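SnoaL-like domain-containing protein (Novosphingobium aromaticivorans, PDB 2RFR) is of unknown function but has the cystatin-like fold of the NTF2 superfamily, whose cone-shaped domain in relatives often encloses a ligand pocket or active site. Local coordinates at residues D17-Y28 against W123-A134. Residues are numbered along the deposited sequence; the frame is centred on the assembly and turned at random. Where two conformers were deposited one is given.
Sequences DREEIRELIARY and WTFRRTPAGWRA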
ATOM      1  N   ASP A  17      -8.144  15.785   1.504  1.00  9.75           N
ATOM      2  CA  ASP A  17      -6.732  16.182   1.583  1.00  9.61           C
ATOM      3  C   ASP A  17      -5.863  14.926   1.688  1.00  9.71           C
ATOM      4  O   ASP A  17      -4.885  14.775   0.954  1.00  9.56           O
ATOM      5  CB  ASP A  17      -6.508  17.071   2.822  1.00  9.90           C
ATOM      6  CG  ASP A  17      -7.069  18.459   2.704  1.00 11.45           C
ATOM      7  OD1 ASP A  17      -7.323  18.953   1.600  1.00 11.38           O
ATOM      8  OD2 ASP A  17      -7.159  19.065   3.791  1.00 11.71           O
ATOM      9  N   ARG A  18      -6.214  14.017   2.598  1.00  9.72           N
ATOM     10  CA  ARG A  18      -5.431  12.826   2.818  1.00 10.60           C
ATOM     11  C   ARG A  18      -5.445  11.943   1.590  1.00  9.77           C
ATOM     12  O   ARG A  18      -4.409  11.377   1.220  1.00 10.87           O
ATOM     13  CB  ARG A  18      -5.989  12.078   4.012  1.00 11.84           C
ATOM     14  CG  ARG A  18      -5.785  12.819   5.326  1.00 13.70           C
ATOM     15  CD  ARG A  18      -6.487  12.123   6.515  1.00 14.55           C
ATOM     16  NE  ARG A  18      -5.927  10.808   6.713  1.00 24.94           N
ATOM     17  CZ  ARG A  18      -4.753  10.588   7.315  1.00 29.35           C
ATOM     18  NH1 ARG A  18      -4.120  11.569   7.882  1.00 25.01           N
ATOM     19  NH2 ARG A  18      -4.269   9.371   7.419  1.00 31.49           N
ATOM     20  N   GLU A  19      -6.582  11.828   0.927  0.50 10.26           N
ATOM     21  CA  GLU A  19      -6.675  10.983  -0.238  0.50 10.89           C
ATOM     22  C   GLU A  19      -5.867  11.585  -1.394  0.50 11.03           C
ATOM     23  O   GLU A  19      -5.247  10.848  -2.190  0.50 11.36           O
ATOM     24  CB  GLU A  19      -8.158  10.699  -0.542  0.50 10.96           C
ATOM     25  CG  GLU A  19      -8.454  10.024  -1.827  0.50 15.95           C
ATOM     26  CD  GLU A  19      -7.944   8.668  -1.892  0.50 18.88           C
ATOM     27  OE1 GLU A  19      -7.636   8.077  -0.867  0.50 22.58           O
ATOM     28  OE2 GLU A  19      -7.944   8.172  -3.018  0.50 23.75           O
ATOM     29  N   GLU A  20      -5.853  12.907  -1.529  1.00 10.62           N
ATOM     30  CA  GLU A  20      -5.049  13.570  -2.557  1.00 11.09           C
ATOM     31  C   GLU A  20      -3.582  13.361  -2.339  1.00  9.58           C
ATOM     32  O   GLU A  20      -2.857  13.100  -3.306  1.00  9.71           O
ATOM     33  CB  GLU A  20      -5.334  15.063  -2.588  1.00 13.79           C
ATOM     34  CG  GLU A  20      -5.683  15.691  -3.833  1.00 25.70           C
ATOM     35  CD  GLU A  20      -5.932  17.189  -3.750  1.00 18.01           C
ATOM     36  OE1 GLU A  20      -6.933  17.642  -3.156  1.00 24.49           O
ATOM     37  OE2 GLU A  20      -5.067  17.870  -4.298  1.00 18.28           O
ATOM     38  N   ILE A  21      -3.156  13.472  -1.111  1.00  9.43           N
ATOM     39  CA  ILE A  21      -1.737  13.287  -0.780  1.00  9.46           C
ATOM     40  C   ILE A  21      -1.343  11.817  -1.061  1.00  9.99           C
ATOM     41  O   ILE A  21      -0.294  11.568  -1.659  1.00  9.79           O
ATOM     42  CB  ILE A  21      -1.492  13.695   0.655  1.00  9.37           C
ATOM     43  CG1 ILE A  21      -1.638  15.198   0.798  1.00  9.90           C
ATOM     44  CG2 ILE A  21      -0.100  13.202   1.140  1.00 11.16           C
ATOM     45  CD1 ILE A  21      -1.880  15.682   2.230  1.00 11.15           C
ATOM     46  N   ARG A  22      -2.173  10.865  -0.652  1.00  8.85           N
ATOM     47  CA  ARG A  22      -1.883   9.464  -0.938  1.00  9.89           C
ATOM     48  C   ARG A  22      -1.812   9.195  -2.427  1.00  9.59           C
ATOM     49  O   ARG A  22      -0.989   8.383  -2.898  1.00  9.57           O
ATOM     50  CB  ARG A  22      -2.891   8.574  -0.216  1.00 11.91           C
ATOM     51  CG  ARG A  22      -2.630   8.553   1.300  1.00 13.11           C
ATOM     52  CD  ARG A  22      -3.482   7.533   1.961  1.00 17.51           C
ATOM     53  NE  ARG A  22      -2.881   7.182   3.264  1.00 26.13           N
ATOM     54  CZ  ARG A  22      -3.303   7.677   4.406  1.00 19.38           C
ATOM     55  NH1 ARG A  22      -4.337   8.521   4.421  1.00 28.70           N
ATOM     56  NH2 ARG A  22      -2.745   7.339   5.561  1.00 26.70           N
ATOM     57  N   GLU A  23      -2.690   9.832  -3.206  1.00 10.55           N
ATOM     58  CA  GLU A  23      -2.690   9.692  -4.658  1.00 10.94           C
ATOM     59  C   GLU A  23      -1.416  10.243  -5.262  1.00 11.91           C
ATOM     60  O   GLU A  23      -0.838   9.591  -6.153  1.00 11.97           O
ATOM     61  CB  GLU A  23      -4.009  10.296  -5.241  1.00 12.93           C
ATOM     62  CG  GLU A  23      -4.162  10.266  -6.683  1.00 16.88           C
ATOM     63  CD  GLU A  23      -4.395   8.896  -7.299  1.00 14.96           C
ATOM     64  OE1 GLU A  23      -5.022   7.913  -6.739  1.00 15.44           O
ATOM     65  OE2 GLU A  23      -4.119   8.897  -8.491  1.00 17.48           O
ATOM     66  N   LEU A  24      -0.879  11.375  -4.792  1.00 10.42           N
ATOM     67  CA  LEU A  24       0.412  11.864  -5.280  1.00 10.99           C
ATOM     68  C   LEU A  24       1.487  10.824  -5.090  1.00 10.22           C
ATOM     69  O   LEU A  24       2.282  10.560  -5.992  1.00 11.06           O
ATOM     70  CB  LEU A  24       0.865  13.153  -4.541  1.00 13.12           C
ATOM     71  CG  LEU A  24       0.165  14.475  -4.770  1.00 15.46           C
ATOM     72  CD1 LEU A  24       0.711  15.524  -3.819  1.00 15.78           C
ATOM     73  CD2 LEU A  24       0.361  14.937  -6.266  1.00 15.41           C
ATOM     74  N   ILE A  25       1.578  10.286  -3.890  1.00  8.92           N
ATOM     75  CA  ILE A  25       2.598   9.330  -3.577  1.00  8.16           C
ATOM     76  C   ILE A  25       2.434   8.052  -4.424  1.00  8.13           C
ATOM     77  O   ILE A  25       3.430   7.547  -4.968  1.00  9.50           O
ATOM     78  CB  ILE A  25       2.625   8.997  -2.069  1.00  9.01           C
ATOM     79  CG1 ILE A  25       2.829  10.271  -1.262  1.00  8.77           C
ATOM     80  CG2 ILE A  25       3.706   7.922  -1.749  1.00 10.14           C
ATOM     81  CD1 ILE A  25       2.652  10.043   0.267  1.00 11.00           C
ATOM     82  N   ALA A  26       1.203   7.599  -4.613  1.00  7.88           N
ATOM     83  CA  ALA A  26       0.916   6.378  -5.402  1.00  7.93           C
ATOM     84  C   ALA A  26       1.215   6.596  -6.882  1.00  8.34           C
ATOM     85  O   ALA A  26       1.443   5.607  -7.584  1.00  8.79           O
ATOM     86  CB  ALA A  26      -0.503   5.957  -5.186  1.00  9.80           C
ATOM     87  N   ARG A  27       1.187   7.840  -7.384  1.00  8.08           N
ATOM     88  CA  ARG A  27       1.517   8.088  -8.768  1.00  8.18           C
ATOM     89  C   ARG A  27       3.004   8.110  -9.054  1.00  9.12           C
ATOM     90  O   ARG A  27       3.377   7.937 -10.207  1.00  8.84           O
ATOM     91  CB  ARG A  27       0.927   9.462  -9.186  1.00 10.29           C
ATOM     92  CG  ARG A  27      -0.580   9.425  -9.360  1.00 10.36           C
ATOM     93  CD  ARG A  27      -1.107  10.865  -9.665  1.00 16.65           C
ATOM     94  NE  ARG A  27      -2.555  10.827  -9.711  1.00 26.54           N
ATOM     95  N   TYR A  28       3.857   8.333  -8.051  1.00  7.90           N
ATOM     96  CA  TYR A  28       5.265   8.486  -8.285  1.00  8.01           C
ATOM     97  C   TYR A  28       5.822   7.275  -9.032  1.00  8.32           C
ATOM     98  O   TYR A  28       6.512   7.427 -10.053  1.00  8.49           O
ATOM     99  CB  TYR A  28       6.016   8.719  -6.948  1.00  8.61           C
ATOM    100  CG  TYR A  28       7.487   8.844  -7.226  1.00  9.72           C
ATOM    101  CD1 TYR A  28       8.059  10.061  -7.505  1.00 10.08           C
ATOM    102  CD2 TYR A  28       8.331   7.705  -7.257  1.00 10.40           C
ATOM    103  CE1 TYR A  28       9.402  10.149  -7.875  1.00 10.94           C
ATOM    104  CE2 TYR A  28       9.658   7.827  -7.666  1.00 11.32           C
ATOM    105  CZ  TYR A  28      10.169   9.042  -7.970  1.00 12.01           C
ATOM    106  OH  TYR A  28      11.464   9.236  -8.386  1.00 15.48           O
ATOM    107  N   TRP A 123       8.198  12.789   3.144  1.00  7.83           N
ATOM    108  CA  TRP A 123       7.673  13.735   2.160  1.00  8.09           C
ATOM    109  C   TRP A 123       6.990  14.871   2.891  1.00  8.42           C
ATOM    110  O   TRP A 123       6.325  14.642   3.893  1.00  9.78           O
ATOM    111  CB  TRP A 123       6.621  13.068   1.321  1.00  8.95           C
ATOM    112  CG  TRP A 123       6.949  11.925   0.442  1.00  9.71           C
ATOM    113  CD1 TRP A 123       7.214  10.640   0.819  1.00 12.67           C
ATOM    114  CD2 TRP A 123       6.906  11.919  -0.989  1.00  9.17           C
ATOM    115  NE1 TRP A 123       7.349   9.866  -0.287  1.00 12.79           N
ATOM    116  CE2 TRP A 123       7.123  10.594  -1.415  1.00 10.57           C
ATOM    117  CE3 TRP A 123       6.698  12.886  -1.945  1.00  9.93           C
ATOM    118  CZ2 TRP A 123       7.140  10.246  -2.744  1.00 11.51           C
ATOM    119  CZ3 TRP A 123       6.682  12.531  -3.276  1.00 12.03           C
ATOM    120  CH2 TRP A 123       6.866  11.220  -3.659  1.00 11.54           C
ATOM    121  N   THR A 124       7.119  16.070   2.382  1.00  8.18           N
ATOM    122  CA  THR A 124       6.325  17.215   2.788  1.00  8.15           C
ATOM    123  C   THR A 124       5.528  17.710   1.620  1.00  8.11           C
ATOM    124  O   THR A 124       5.935  17.571   0.464  1.00  9.47           O
ATOM    125  CB  THR A 124       7.163  18.291   3.376  1.00 10.16           C
ATOM    126  OG1 THR A 124       8.037  18.787   2.389  1.00 11.94           O
ATOM    127  CG2 THR A 124       7.951  17.869   4.600  1.00 13.61           C
ATOM    128  N   PHE A 125       4.373  18.319   1.925  1.00  8.32           N
ATOM    129  CA  PHE A 125       3.417  18.767   0.916  1.00  8.51           C
ATOM    130  C   PHE A 125       2.864  20.117   1.308  1.00  8.93           C
ATOM    131  O   PHE A 125       2.831  20.486   2.481  1.00  9.56           O
ATOM    132  CB  PHE A 125       2.250  17.783   0.789  1.00  8.76           C
ATOM    133  CG  PHE A 125       2.637  16.370   0.511  1.00  8.18           C
ATOM    134  CD1 PHE A 125       2.950  15.548   1.531  1.00  8.49           C
ATOM    135  CD2 PHE A 125       2.753  15.888  -0.765  1.00  8.61           C
ATOM    136  CE1 PHE A 125       3.339  14.239   1.293  1.00  8.83           C
ATOM    137  CE2 PHE A 125       3.159  14.569  -1.037  1.00  9.02           C
ATOM    138  CZ  PHE A 125       3.479  13.761   0.023  1.00  9.31           C
ATOM    139  N   ARG A 126       2.312  20.796   0.316  1.00  9.93           N
ATOM    140  CA  ARG A 126       1.507  21.976   0.607  1.00 11.92           C
ATOM    141  C   ARG A 126       0.344  22.090  -0.327  1.00 10.90           C
ATOM    142  O   ARG A 126       0.349  21.619  -1.435  1.00 10.39           O
ATOM    143  CB  ARG A 126       2.343  23.211   0.662  1.00 17.30           C
ATOM    144  CG  ARG A 126       2.784  23.733  -0.585  1.00 18.30           C
ATOM    145  CD  ARG A 126       3.282  25.185  -0.305  1.00 25.69           C
ATOM    146  NE  ARG A 126       3.788  25.703  -1.530  1.00 23.50           N
ATOM    147  CZ  ARG A 126       5.070  25.841  -1.874  1.00 23.72           C
ATOM    148  NH1 ARG A 126       6.074  25.564  -1.042  1.00 22.60           N
ATOM    149  NH2 ARG A 126       5.315  26.329  -3.077  1.00 27.37           N
ATOM    150  N   ARG A 127      -0.680  22.754   0.178  1.00  9.79           N
ATOM    151  CA  ARG A 127      -1.883  22.994  -0.594  1.00 10.47           C
ATOM    152  C   ARG A 127      -1.586  24.139  -1.519  1.00 12.60           C
ATOM    153  O   ARG A 127      -1.285  25.203  -1.056  1.00 21.30           O
ATOM    154  CB  ARG A 127      -3.034  23.366   0.357  1.00 12.20           C
ATOM    155  CG  ARG A 127      -4.397  23.399  -0.335  1.00 12.32           C
ATOM    156  CD  ARG A 127      -5.441  24.098   0.584  1.00 13.11           C
ATOM    157  NE  ARG A 127      -5.508  23.488   1.921  1.00 12.73           N
ATOM    158  CZ  ARG A 127      -6.145  22.330   2.173  1.00 12.25           C
ATOM    159  NH1 ARG A 127      -6.849  21.668   1.232  1.00 12.48           N
ATOM    160  NH2 ARG A 127      -6.142  21.837   3.404  1.00 12.36           N
ATOM    161  N   THR A 128      -1.783  23.985  -2.786  1.00 13.24           N
ATOM    162  CA  THR A 128      -1.612  25.057  -3.760  1.00 14.94           C
ATOM    163  C   THR A 128      -2.959  25.320  -4.362  1.00 15.65           C
ATOM    164  O   THR A 128      -3.875  24.537  -4.198  1.00 17.30           O
ATOM    165  CB  THR A 128      -0.640  24.648  -4.895  1.00 13.71           C
ATOM    166  OG1 THR A 128      -1.298  23.815  -5.872  1.00 13.95           O
ATOM    167  CG2 THR A 128       0.640  23.971  -4.343  1.00 13.89           C
ATOM    168  N   PRO A 129      -3.082  26.413  -5.130  1.00 17.97           N
ATOM    169  CA  PRO A 129      -4.370  26.650  -5.792  1.00 19.98           C
ATOM    170  C   PRO A 129      -4.814  25.555  -6.745  1.00 21.90           C
ATOM    171  O   PRO A 129      -6.021  25.430  -6.993  1.00 27.08           O
ATOM    172  CB  PRO A 129      -4.146  27.993  -6.512  1.00 21.58           C
ATOM    173  CG  PRO A 129      -3.111  28.682  -5.712  1.00 21.14           C
ATOM    174  CD  PRO A 129      -2.168  27.560  -5.259  1.00 19.71           C
ATOM    175  N   ALA A 130      -3.885  24.744  -7.246  1.00 19.07           N
ATOM    176  CA  ALA A 130      -4.183  23.667  -8.171  1.00 19.77           C
ATOM    177  C   ALA A 130      -4.236  22.299  -7.448  1.00 20.33           C
ATOM    178  O   ALA A 130      -4.304  21.261  -8.115  1.00 20.55           O
ATOM    179  CB  ALA A 130      -3.134  23.598  -9.218  1.00 23.11           C
ATOM    180  N   GLY A 131      -4.192  22.303  -6.119  1.00 17.26           N
ATOM    181  CA  GLY A 131      -4.224  21.063  -5.339  1.00 15.62           C
ATOM    182  C   GLY A 131      -2.967  20.835  -4.539  1.00 13.46           C
ATOM    183  O   GLY A 131      -2.010  21.600  -4.575  1.00 12.62           O
ATOM    184  N   TRP A 132      -2.957  19.756  -3.794  1.00 11.36           N
ATOM    185  CA  TRP A 132      -1.782  19.394  -3.034  1.00  9.67           C
ATOM    186  C   TRP A 132      -0.630  19.058  -3.980  1.00  9.97           C
ATOM    187  O   TRP A 132      -0.815  18.407  -4.995  1.00 11.02           O
ATOM    188  CB  TRP A 132      -2.103  18.205  -2.137  1.00  9.03           C
ATOM    189  CG  TRP A 132      -2.929  18.576  -0.962  1.00  9.36           C
ATOM    190  CD1 TRP A 132      -4.320  18.535  -0.859  1.00  9.82           C
ATOM    191  CD2 TRP A 132      -2.467  19.044   0.299  1.00  9.11           C
ATOM    192  NE1 TRP A 132      -4.700  18.953   0.375  1.00 10.95           N
ATOM    193  CE2 TRP A 132      -3.599  19.256   1.122  1.00 10.03           C
ATOM    194  CE3 TRP A 132      -1.211  19.306   0.834  1.00  9.31           C
ATOM    195  CZ2 TRP A 132      -3.486  19.705   2.421  1.00 10.56           C
ATOM    196  CZ3 TRP A 132      -1.092  19.742   2.133  1.00 10.66           C
ATOM    197  CH2 TRP A 132      -2.226  19.962   2.911  1.00 10.01           C
ATOM    198  N   ARG A 133       0.567  19.494  -3.584  1.00  9.22           N
ATOM    199  CA  ARG A 133       1.806  19.174  -4.303  1.00  8.88           C
ATOM    200  C   ARG A 133       2.914  18.893  -3.304  1.00  9.68           C
ATOM    201  O   ARG A 133       2.912  19.400  -2.181  1.00  9.57           O
ATOM    202  CB  ARG A 133       2.239  20.360  -5.192  1.00  9.95           C
ATOM    203  CG  ARG A 133       1.318  20.714  -6.321  1.00 10.50           C
ATOM    204  CD  ARG A 133       1.284  19.690  -7.424  1.00 11.61           C
ATOM    205  NE  ARG A 133       0.420  20.079  -8.530  1.00 12.93           N
ATOM    206  CZ  ARG A 133      -0.873  19.852  -8.599  1.00 14.68           C
ATOM    207  NH1 ARG A 133      -1.544  19.318  -7.604  1.00 16.29           N
ATOM    208  NH2 ARG A 133      -1.541  20.219  -9.675  1.00 19.17           N
ATOM    209  N   ALA A 134       3.866  18.055  -3.703  1.00  8.96           N
ATOM    210  CA  ALA A 134       5.026  17.800  -2.908  1.00  8.96           C
ATOM    211  C   ALA A 134       5.943  19.015  -2.833  1.00  9.09           C
ATOM    212  O   ALA A 134       6.132  19.743  -3.822  1.00  9.60           O
ATOM    213  CB  ALA A 134       5.815  16.578  -3.483  1.00 10.00           C
TER
HETATM  214  O   HOH W   1      -2.995  16.774  -5.742  1.00 18.08           O
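In this NTF2-like, cystatin-like fold the long N-terminal helix lies across a curved sheet, and here its residues Asp17, Ile21 and Ile25 meet the hairpin of 123-128 and 131-134 through Arg127, Trp132, Phe125 and Trp123. Asp17 anchors the polar end. Arg127 grips its carboxylate end-on, NH1 lying 2.8 Å from Asp17 OD1 while NH2 donates to Asp17 OD2. Trp132 NE1 gives Asp17 OD1 a nearly straight second bond (2.9 Å, 168°) that lies in the indole plane but comes from above the carboxylate plane, on the face NH1 also uses. Two donors on one oxygen, in a buried place, suit an aspartate that probably stays ionised. One turn along, Glu20 OE2 accepts the backbone N-H of Trp132 on its syn side, tilted out of the carboxylate plane, N to OE2 2.9 Å, and a water joins OE2 to Trp132 O. The Trp132 indole is sandwiched: Ile21 CD1 sits 3.9 Å from the centroid of its six-membered ring, a CH-pi contact, and Arg127 CB lies over the opposite face. With an alanine in place of Trp132, Asp17 OD1 is likely to lose its second donor and a gap to open between Ile21 and the Arg127 side chain. Because Ile21 is branched, CG2, anti to the backbone N, reaches the face of Phe125, 3.8 Å from the centroid, while CG1 carries CD1 to the indole. Leu24 CD1 approaches Phe125 CD2 at 3.7 Å, and Ile25 CG1 lies over Trp123. Gly131, fourth residue of the type I turn from Thr128, has a positive phi (117°) at which a side chain would press on the carbonyl O of Ala130, so glycine suits the place, and its CA can lie close to Glu20 OE2. Asp95 and the Gly94 carbonyl also hold Arg127, Ala97 and Ala99 of strand 96-109 continue the apolar layer beneath the helix, and Glu19 and Glu23 form salt bridges with Arg18 and Arg22 of a neighbouring subunit.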